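P domain of VPI (Norovirus Hu/GI.7/TCH-060/USA/2003, PDB 4P3I) forms the protruding domain of the norovirus capsid protein and binds fucose and galactose units, consistent with recognition of histo-blood group glycans on host cells. Local coordinates at residues W108-F113 against G156-V161; V161-S166 against P209-N214; F193-G198 against V291-Q296. All coordinates share one frame; numbering follows the deposited sequence.

Interaction 1 of 3, residues W108-F113 against G156-V161; sequences WHVSTF and GTLAWV. With GAL (beta-D-galactopyranose), chain E.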
loop_
_atom_site.group_PDB
_atom_site.type_symbol
_atom_site.label_atom_id
_atom_site.label_comp_id
_atom_site.label_asym_id
_atom_site.label_seq_id
_atom_site.Cartn_x
_atom_site.Cartn_y
_atom_site.Cartn_z
ATOM N N TRP A 108 4.472 18.884 -6.776
ATOM C CA TRP A 108 3.709 17.809 -6.160
ATOM C C TRP A 108 2.425 18.363 -5.576
ATOM O O TRP A 108 2.368 19.513 -5.156
ATOM C CB TRP A 108 4.490 17.173 -5.020
ATOM C CG TRP A 108 5.705 16.416 -5.418
ATOM C CD1 TRP A 108 6.079 16.037 -6.675
ATOM C CD2 TRP A 108 6.723 15.949 -4.533
ATOM N NE1 TRP A 108 7.278 15.352 -6.623
ATOM C CE2 TRP A 108 7.692 15.291 -5.317
ATOM C CE3 TRP A 108 6.914 16.031 -3.147
ATOM C CZ2 TRP A 108 8.833 14.711 -4.759
ATOM C CZ3 TRP A 108 8.042 15.455 -2.599
ATOM C CH2 TRP A 108 8.991 14.805 -3.401
ATOM N N HIS A 109 1.394 17.526 -5.534
ATOM C CA HIS A 109 0.146 17.899 -4.887
ATOM C C HIS A 109 -0.203 16.766 -3.944
ATOM O O HIS A 109 -0.475 15.653 -4.379
ATOM C CB HIS A 109 -0.933 18.160 -5.945
ATOM C CG HIS A 109 -0.502 19.159 -6.969
ATOM N ND1 HIS A 109 -0.040 18.791 -8.215
ATOM C CD2 HIS A 109 -0.522 20.512 -6.957
ATOM C CE1 HIS A 109 0.233 19.875 -8.917
ATOM N NE2 HIS A 109 -0.051 20.933 -8.177
ATOM N N VAL A 110 -0.143 17.060 -2.645
ATOM C CA VAL A 110 -0.148 16.043 -1.604
ATOM C C VAL A 110 -1.369 16.269 -0.727
ATOM O O VAL A 110 -1.550 17.351 -0.176
ATOM C CB VAL A 110 1.141 16.143 -0.728
ATOM C CG1 VAL A 110 1.204 15.013 0.292
ATOM C CG2 VAL A 110 2.385 16.114 -1.613
ATOM N N SER A 111 -2.222 15.257 -0.630
ATOM C CA SER A 111 -3.458 15.395 0.121
ATOM C C SER A 111 -3.231 14.909 1.544
ATOM O O SER A 111 -2.968 13.720 1.759
ATOM C CB SER A 111 -4.563 14.580 -0.549
ATOM O OG SER A 111 -5.823 14.827 0.050
ATOM N N THR A 112 -3.338 15.817 2.512
ATOM C CA THR A 112 -3.050 15.487 3.910
ATOM C C THR A 112 -4.255 15.721 4.830
ATOM O O THR A 112 -5.176 16.461 4.492
ATOM C CB THR A 112 -1.827 16.294 4.448
ATOM O OG1 THR A 112 -2.123 17.695 4.459
ATOM C CG2 THR A 112 -0.598 16.055 3.577
ATOM N N PHE A 113 -4.250 15.065 5.987
ATOM C CA PHE A 113 -5.247 15.344 7.012
ATOM C C PHE A 113 -4.524 15.616 8.324
ATOM O O PHE A 113 -3.366 15.221 8.494
ATOM C CB PHE A 113 -6.259 14.196 7.149
ATOM C CG PHE A 113 -5.700 12.941 7.789
ATOM C CD1 PHE A 113 -4.878 12.083 7.073
ATOM C CD2 PHE A 113 -6.025 12.613 9.096
ATOM C CE1 PHE A 113 -4.373 10.925 7.660
ATOM C CE2 PHE A 113 -5.525 11.460 9.688
ATOM C CZ PHE A 113 -4.696 10.617 8.967
ATOM N N GLY A 156 -0.111 12.614 4.875
ATOM C CA GLY A 156 -0.798 12.432 3.612
ATOM C C GLY A 156 -0.019 11.744 2.518
ATOM O O GLY A 156 1.071 11.221 2.741
ATOM N N THR A 157 -0.598 11.768 1.324
ATOM C CA THR A 157 -0.136 10.934 0.226
ATOM C C THR A 157 -0.058 11.769 -1.039
ATOM O O THR A 157 -0.928 12.600 -1.296
ATOM C CB THR A 157 -1.125 9.761 -0.009
ATOM O OG1 THR A 157 -1.206 8.954 1.173
ATOM C CG2 THR A 157 -0.681 8.887 -1.175
ATOM N N LEU A 158 0.988 11.550 -1.828
ATOM C CA LEU A 158 1.076 12.173 -3.141
ATOM C C LEU A 158 -0.156 11.834 -3.988
ATOM O O LEU A 158 -0.456 10.663 -4.231
ATOM C CB LEU A 158 2.346 11.714 -3.850
ATOM C CG LEU A 158 2.633 12.378 -5.199
ATOM C CD1 LEU A 158 2.960 13.862 -5.037
ATOM C CD2 LEU A 158 3.758 11.630 -5.903
ATOM N N ALA A 159 -0.871 12.872 -4.419
ATOM C CA ALA A 159 -2.123 12.696 -5.141
ATOM C C ALA A 159 -1.925 12.821 -6.641
ATOM O O ALA A 159 -2.466 12.026 -7.410
ATOM C CB ALA A 159 -3.167 13.717 -4.655
ATOM N N TRP A 160 -1.155 13.825 -7.054
ATOM C CA TRP A 160 -0.823 14.017 -8.474
ATOM C C TRP A 160 0.380 14.933 -8.632
ATOM O O TRP A 160 0.825 15.548 -7.665
ATOM C CB TRP A 160 -2.023 14.558 -9.275
ATOM C CG TRP A 160 -2.649 15.870 -8.797
ATOM C CD1 TRP A 160 -3.443 16.047 -7.701
ATOM C CD2 TRP A 160 -2.586 17.150 -9.454
ATOM N NE1 TRP A 160 -3.859 17.361 -7.618
ATOM C CE2 TRP A 160 -3.350 18.055 -8.685
ATOM C CE3 TRP A 160 -1.952 17.616 -10.614
ATOM C CZ2 TRP A 160 -3.491 19.402 -9.033
ATOM C CZ3 TRP A 160 -2.100 18.955 -10.961
ATOM C CH2 TRP A 160 -2.861 19.832 -10.172
ATOM N N VAL A 161 0.916 15.004 -9.846
ATOM C CA VAL A 161 2.083 15.843 -10.098
ATOM C C VAL A 161 1.861 16.640 -11.371
ATOM O O VAL A 161 1.076 16.244 -12.239
ATOM C CB VAL A 161 3.414 15.024 -10.197
ATOM C CG1 VAL A 161 3.693 14.271 -8.892
ATOM C CG2 VAL A 161 3.386 14.060 -11.371
HETATM C C1 GAL E . -0.525 25.241 -12.105
HETATM C C2 GAL E . -0.277 24.133 -11.096
HETATM C C3 GAL E . 1.177 24.161 -10.656
HETATM C C4 GAL E . 2.078 24.097 -11.879
HETATM C C5 GAL E . 1.700 25.209 -12.845
HETATM C C6 GAL E . 2.600 25.141 -14.079
HETATM O O2 GAL E . -1.126 24.325 -9.955
HETATM O O3 GAL E . 1.443 23.034 -9.807
HETATM O O4 GAL E . 1.920 22.827 -12.525
HETATM O O5 GAL E . 0.330 25.052 -13.243
HETATM O O6 GAL E . 2.168 26.108 -15.040
#
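His109 stacks on Trp160 where a classic beta bulge interrupts the antiparallel pairing of strands 107-114 and 153-162. There Ala159 and Trp160 stand opposite the single residue His109. Ala159 N gives the stronger bond to His109 O, at 2.8 Å. The bond from Trp160 N to the same oxygen is weak.

The His109 side chain runs along the indole. Its CB lies over the five-membered ring of Trp160, 3.6 Å from the ring centroid. CG comes next, 3.5 Å from Trp160 CE2. ND1 sits over the same face and makes a weak bond back to Trp160 O. CE1 continues over the six-membered ring. The two rings are nearly parallel, with planes 18° apart. Trp160 CG lies between its own backbone N and carbonyl carbon (chi1 57°), which swings the indole across to lie flat against the imidazole.

On the other face of the sheet, Leu158 CD1 packs against Trp108 CB at 3.6 Å. Val161 CG1 lies beside Trp108 CD1. Phe135 meets the Trp108 ring edge-to-face.

The stack probably helps to hold the imidazole in the sugar site, where Asp107 also binds the galactose. At the tip, His109 NE2 is hydrogen-bonded to galactose O3 at 3.1 Å.

Interaction 2 of 3, residues V161-S166 against P209-N214; sequences VSPSTS and PIVSGN. With GAL (beta-D-galactopyranose), chain E; FUC (alpha-L-fucopyranose), chain B.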
loop_
_atom_site.group_PDB
_atom_site.type_symbol
_atom_site.label_atom_id
_atom_site.label_comp_id
_atom_site.label_asym_id
_atom_site.label_seq_id
_atom_site.Cartn_x
_atom_site.Cartn_y
_atom_site.Cartn_z
ATOM N N VAL A 161 0.916 15.004 -9.846
ATOM C CA VAL A 161 2.083 15.843 -10.098
ATOM C C VAL A 161 1.861 16.640 -11.371
ATOM O O VAL A 161 1.076 16.244 -12.239
ATOM C CB VAL A 161 3.414 15.024 -10.197
ATOM C CG1 VAL A 161 3.693 14.271 -8.892
ATOM C CG2 VAL A 161 3.386 14.060 -11.371
ATOM N N SER A 162 2.541 17.776 -11.468
ATOM C CA SER A 162 2.378 18.671 -12.605
ATOM C C SER A 162 3.694 19.398 -12.863
ATOM O O SER A 162 4.596 19.348 -12.029
ATOM C CB SER A 162 1.233 19.662 -12.343
ATOM O OG SER A 162 1.513 20.499 -11.238
ATOM N N PRO A 163 3.820 20.058 -14.033
ATOM C CA PRO A 163 5.110 20.675 -14.363
ATOM C C PRO A 163 5.519 21.812 -13.429
ATOM O O PRO A 163 4.667 22.519 -12.892
ATOM C CB PRO A 163 4.883 21.232 -15.773
ATOM C CG PRO A 163 3.782 20.423 -16.327
ATOM C CD PRO A 163 2.884 20.110 -15.173
ATOM N N SER A 164 6.826 21.983 -13.256
ATOM C CA SER A 164 7.363 23.073 -12.442
ATOM C C SER A 164 7.028 24.448 -13.007
ATOM O O SER A 164 6.831 25.405 -12.257
ATOM C CB SER A 164 8.879 22.927 -12.323
ATOM O OG SER A 164 9.204 21.746 -11.614
ATOM N N THR A 165 6.991 24.557 -14.330
ATOM C CA THR A 165 6.668 25.819 -14.987
ATOM C C THR A 165 5.626 25.562 -16.064
ATOM O O THR A 165 5.441 24.418 -16.480
ATOM C CB THR A 165 7.912 26.462 -15.625
ATOM O OG1 THR A 165 8.527 25.532 -16.524
ATOM C CG2 THR A 165 8.914 26.862 -14.552
ATOM N N SER A 166 5.010 26.644 -16.525
ATOM C CA SER A 166 4.001 26.599 -17.571
ATOM C C SER A 166 4.439 25.808 -18.799
ATOM O O SER A 166 3.721 24.909 -19.236
ATOM C CB SER A 166 3.597 28.017 -17.982
ATOM O OG SER A 166 4.683 28.702 -18.582
ATOM N N PRO A 209 -1.848 9.870 -11.963
ATOM C CA PRO A 209 -2.158 11.181 -12.549
ATOM C C PRO A 209 -0.944 12.098 -12.678
ATOM O O PRO A 209 -0.622 12.881 -11.783
ATOM C CB PRO A 209 -3.209 11.770 -11.595
ATOM C CG PRO A 209 -3.033 11.026 -10.314
ATOM C CD PRO A 209 -2.560 9.648 -10.691
ATOM N N ILE A 210 -0.266 11.966 -13.812
ATOM C CA ILE A 210 0.799 12.883 -14.175
ATOM C C ILE A 210 0.227 13.873 -15.160
ATOM O O ILE A 210 -0.194 13.501 -16.257
ATOM C CB ILE A 210 1.959 12.146 -14.842
ATOM C CG1 ILE A 210 2.482 11.046 -13.920
ATOM C CG2 ILE A 210 3.059 13.131 -15.231
ATOM C CD1 ILE A 210 3.594 10.220 -14.519
ATOM N N VAL A 211 0.185 15.133 -14.767
ATOM C CA VAL A 211 -0.284 16.160 -15.666
ATOM C C VAL A 211 0.898 16.637 -16.498
ATOM O O VAL A 211 1.942 17.005 -15.952
ATOM C CB VAL A 211 -0.904 17.331 -14.894
ATOM C CG1 VAL A 211 -1.225 18.459 -15.841
ATOM C CG2 VAL A 211 -2.156 16.861 -14.136
ATOM N N SER A 212 0.728 16.596 -17.817
ATOM C CA SER A 212 1.766 16.985 -18.765
ATOM C C SER A 212 2.990 16.078 -18.693
ATOM O O SER A 212 4.124 16.540 -18.793
ATOM C CB SER A 212 2.178 18.451 -18.584
ATOM O OG SER A 212 1.086 19.330 -18.765
ATOM N N GLY A 213 2.755 14.785 -18.506
ATOM C CA GLY A 213 3.793 13.796 -18.735
ATOM C C GLY A 213 3.598 13.248 -20.136
ATOM O O GLY A 213 2.529 13.433 -20.718
ATOM N N ASN A 214 4.609 12.587 -20.694
ATOM C CA ASN A 214 4.436 11.981 -22.016
ATOM C C ASN A 214 3.393 10.865 -21.961
ATOM O O ASN A 214 2.677 10.617 -22.927
ATOM C CB ASN A 214 5.766 11.473 -22.585
ATOM C CG ASN A 214 6.717 12.607 -22.954
ATOM O OD1 ASN A 214 6.309 13.762 -23.091
ATOM N ND2 ASN A 214 7.992 12.272 -23.128
HETATM C C1 GAL E . -0.525 25.241 -12.105
HETATM C C2 GAL E . -0.277 24.133 -11.096
HETATM C C3 GAL E . 1.177 24.161 -10.656
HETATM C C4 GAL E . 2.078 24.097 -11.879
HETATM C C5 GAL E . 1.700 25.209 -12.845
HETATM C C6 GAL E . 2.600 25.141 -14.079
HETATM O O2 GAL E . -1.126 24.325 -9.955
HETATM O O3 GAL E . 1.443 23.034 -9.807
HETATM O O4 GAL E . 1.920 22.827 -12.525
HETATM O O5 GAL E . 0.330 25.052 -13.243
HETATM O O6 GAL E . 2.168 26.108 -15.040
HETATM C C1 FUC B . -3.034 24.483 -16.107
HETATM C C2 FUC B . -2.283 24.005 -17.339
HETATM C C3 FUC B . -0.996 23.317 -16.913
HETATM C C4 FUC B . -1.316 22.215 -15.915
HETATM C C5 FUC B . -2.123 22.793 -14.763
HETATM C C6 FUC B . -2.452 21.683 -13.763
HETATM O O2 FUC B . -1.970 25.129 -18.176
HETATM O O3 FUC B . -0.353 22.749 -18.062
HETATM O O4 FUC B . -2.077 21.188 -16.565
HETATM O O5 FUC B . -3.340 23.360 -15.268
#
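Val161 and Ile210 form a single backbone bridge that joins the loop 209-214 to the end of strand 153-162. The touching parts run almost in the same direction. Val211 N donates to Val161 O at 2.9 Å, and Val161 N donates to Pro209 O at 3.3 Å. Both bonds are nearly straight.

This end is buried. Val161 CG2 and Ile210 CG2 lie side by side at 4.0 Å, an ordinary contact, and Val170 touches both side chains. The tight part is at Pro163. Its CD rests on Val211 O, and its CG is pressed to 3.4 Å from Ser212 CB, closer than carbons usually sit.

Beyond Pro163 the segments part. Thr165 and Ser166 are exposed and do not meet 209-214. Here the chain borders a galactose instead, with Ser166 CA close to its O6.

A fucose lies beside Val211. Val211 CG1 is anti to its backbone N (chi1 173°) and lies against fucose O4, 2.9 Å away, a close fit. Gly121 N of the second subunit also binds this fucose, so the site spans the dimer. Galactose O4 donates to Pro163 O at 2.8 Å.

Interaction 3 of 3, residues F193-G198 against V291-Q296; sequences FPPGFG and VSRYYQ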
loop_
_atom_site.group_PDB
_atom_site.type_symbol
_atom_site.label_atom_id
_atom_site.label_comp_id
_atom_site.label_asym_id
_atom_site.label_seq_id
_atom_site.Cartn_x
_atom_site.Cartn_y
_atom_site.Cartn_z
ATOM N N PHE A 193 22.879 0.927 -13.482
ATOM C CA PHE A 193 23.288 0.806 -14.880
ATOM C C PHE A 193 22.780 -0.484 -15.463
ATOM O O PHE A 193 22.821 -1.515 -14.793
ATOM C CB PHE A 193 24.807 0.738 -14.986
ATOM C CG PHE A 193 25.469 2.062 -14.982
ATOM C CD1 PHE A 193 25.882 2.654 -16.159
ATOM C CD2 PHE A 193 25.672 2.724 -13.800
ATOM C CE1 PHE A 193 26.499 3.887 -16.142
ATOM C CE2 PHE A 193 26.286 3.950 -13.767
ATOM C CZ PHE A 193 26.700 4.538 -14.939
ATOM N N PRO A 194 22.319 -0.445 -16.722
ATOM C CA PRO A 194 22.077 -1.706 -17.428
ATOM C C PRO A 194 23.384 -2.477 -17.392
ATOM O O PRO A 194 24.437 -1.895 -17.660
ATOM C CB PRO A 194 21.732 -1.248 -18.851
ATOM C CG PRO A 194 21.156 0.130 -18.662
ATOM C CD PRO A 194 21.900 0.734 -17.502
ATOM N N PRO A 195 23.326 -3.748 -16.985
ATOM C CA PRO A 195 24.515 -4.498 -16.566
ATOM C C PRO A 195 25.282 -5.264 -17.651
ATOM O O PRO A 195 26.136 -6.079 -17.312
ATOM C CB PRO A 195 23.931 -5.467 -15.530
ATOM C CG PRO A 195 22.557 -5.710 -15.999
ATOM C CD PRO A 195 22.086 -4.371 -16.481
ATOM N N GLY A 196 25.008 -5.003 -18.923
ATOM C CA GLY A 196 25.760 -5.642 -19.992
ATOM C C GLY A 196 25.076 -6.874 -20.564
ATOM O O GLY A 196 23.936 -7.163 -20.227
ATOM N N PHE A 197 25.784 -7.599 -21.424
ATOM C CA PHE A 197 25.266 -8.838 -21.996
ATOM C C PHE A 197 23.904 -8.656 -22.661
ATOM O O PHE A 197 23.046 -9.535 -22.589
ATOM C CB PHE A 197 25.182 -9.927 -20.923
ATOM C CG PHE A 197 26.502 -10.252 -20.286
ATOM C CD1 PHE A 197 27.431 -11.039 -20.947
ATOM C CD2 PHE A 197 26.816 -9.770 -19.026
ATOM C CE1 PHE A 197 28.646 -11.341 -20.363
ATOM C CE2 PHE A 197 28.031 -10.068 -18.436
ATOM C CZ PHE A 197 28.947 -10.854 -19.107
ATOM N N GLY A 198 23.713 -7.513 -23.312
ATOM C CA GLY A 198 22.485 -7.240 -24.032
ATOM C C GLY A 198 21.298 -7.016 -23.127
ATOM O O GLY A 198 20.164 -6.914 -23.598
ATOM N N VAL A 291 23.137 -17.922 -10.725
ATOM C CA VAL A 291 23.914 -18.005 -11.956
ATOM C C VAL A 291 25.037 -16.984 -11.960
ATOM O O VAL A 291 25.031 -16.031 -11.185
ATOM C CB VAL A 291 23.047 -17.791 -13.225
ATOM C CG1 VAL A 291 22.041 -18.922 -13.383
ATOM C CG2 VAL A 291 22.346 -16.420 -13.201
ATOM N N SER A 292 26.004 -17.194 -12.842
ATOM C CA SER A 292 27.103 -16.262 -12.974
ATOM C C SER A 292 26.597 -14.921 -13.494
ATOM O O SER A 292 25.539 -14.832 -14.118
ATOM C CB SER A 292 28.173 -16.824 -13.909
ATOM O OG SER A 292 28.371 -15.968 -15.014
ATOM N N ARG A 293 27.366 -13.881 -13.203
ATOM C CA ARG A 293 27.113 -12.546 -13.706
ATOM C C ARG A 293 27.020 -12.557 -15.233
ATOM O O ARG A 293 26.272 -11.779 -15.830
ATOM C CB ARG A 293 28.249 -11.639 -13.228
ATOM C CG ARG A 293 28.202 -10.216 -13.704
ATOM C CD ARG A 293 26.997 -9.467 -13.171
ATOM N NE ARG A 293 27.037 -8.101 -13.669
ATOM C CZ ARG A 293 26.642 -7.746 -14.884
ATOM N NH1 ARG A 293 26.152 -8.649 -15.729
ATOM N NH2 ARG A 293 26.753 -6.483 -15.249
ATOM N N TYR A 294 27.763 -13.463 -15.864
ATOM C CA TYR A 294 27.829 -13.507 -17.323
ATOM C C TYR A 294 26.768 -14.394 -17.974
ATOM O O TYR A 294 26.784 -14.570 -19.193
ATOM C CB TYR A 294 29.212 -13.982 -17.777
ATOM C CG TYR A 294 30.363 -13.476 -16.944
ATOM C CD1 TYR A 294 30.539 -12.120 -16.701
ATOM C CD2 TYR A 294 31.281 -14.362 -16.402
ATOM C CE1 TYR A 294 31.602 -11.662 -15.944
ATOM C CE2 TYR A 294 32.343 -13.916 -15.644
ATOM C CZ TYR A 294 32.499 -12.567 -15.418
ATOM O OH TYR A 294 33.556 -12.124 -14.658
ATOM N N TYR A 295 25.859 -14.952 -17.177
ATOM C CA TYR A 295 24.828 -15.832 -17.721
ATOM C C TYR A 295 24.032 -15.084 -18.777
ATOM O O TYR A 295 23.505 -14.004 -18.520
ATOM C CB TYR A 295 23.894 -16.340 -16.617
ATOM C CG TYR A 295 22.829 -17.306 -17.101
ATOM C CD1 TYR A 295 21.624 -16.839 -17.609
ATOM C CD2 TYR A 295 23.022 -18.682 -17.035
ATOM C CE1 TYR A 295 20.644 -17.706 -18.046
ATOM C CE2 TYR A 295 22.036 -19.563 -17.472
ATOM C CZ TYR A 295 20.852 -19.062 -17.975
ATOM O OH TYR A 295 19.854 -19.905 -18.414
ATOM N N GLN A 296 23.965 -15.665 -19.969
ATOM C CA GLN A 296 23.342 -15.009 -21.112
ATOM C C GLN A 296 21.872 -15.413 -21.240
ATOM O O GLN A 296 21.561 -16.578 -21.472
ATOM C CB GLN A 296 24.111 -15.372 -22.381
ATOM C CG GLN A 296 23.646 -14.645 -23.625
ATOM C CD GLN A 296 24.213 -13.242 -23.728
ATOM O OE1 GLN A 296 25.423 -13.049 -23.777
ATOM N NE2 GLN A 296 23.331 -12.254 -23.762
#
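Phe197 lays one face of its ring over the backbone of Tyr294. Tyr294 CA makes a CH-pi contact there, 3.8 Å from the ring centroid and offset toward the rim. The two aromatic rings do not stack. They meet rim to rim, with planes 51° apart and centroids 5.7 Å apart. The phenyl rests on CA and CB of Tyr294.

Arg293 and Gln296 come to the edge of the same phenyl ring. The Arg293 chain is bent about CB-CG (chi2 65°), which brings its guanidinium back toward 193-198. Its NH1 lies 3.5 Å from Phe197 CD2. Because NH1 lies near the ring plane, it meets the rim and not the face; the ring and guanidinium planes are 69° apart. The same group lies beside Pro195, but the fit there is too close in the model to be trusted in detail.

The Gln296 amide is also turned steeply against the phenyl ring. Its NE2 makes a weak bond to Phe197 O at 3.0 Å, while OE1 is near the ring edge.

Bonds within the turn and from neighbouring side chains hold the backbone under Phe197. Tyr294 N donates to Ser292 OG at 2.7 Å, and Tyr295 N donates to Ser292 O at 3.1 Å. Lys259 NZ bonds to the carbonyl oxygens of Arg293 and Tyr295. Glu240 takes the N-H of Arg293.

The contact is surface packing between two loops. One side is an aromatic side chain; the other is a type I beta turn, Ser292 to Tyr295, that begins with an ST turn.

In the fold
From the N terminus, the first segment reached is on strand 107-114, after three earlier strands. Interaction 1 closes a loop of 42 residues when strand 153-162 pairs with it. Interaction 2 opens at once, because the two share Val161. It closes at 209-214, just after strand 200-207 of the other sheet. Interactions 1 and 2 are therefore in series and touch; both border the galactose and the second subunit. Interaction 3 opens at 193-198, inside the loop of interaction 2, and closes at 291-296, so these two cross. Interaction 3 ties together loops next to the seven-stranded sheet. Its centre is about 39 Å from that of interaction 1, on the opposite side of the chain's centre.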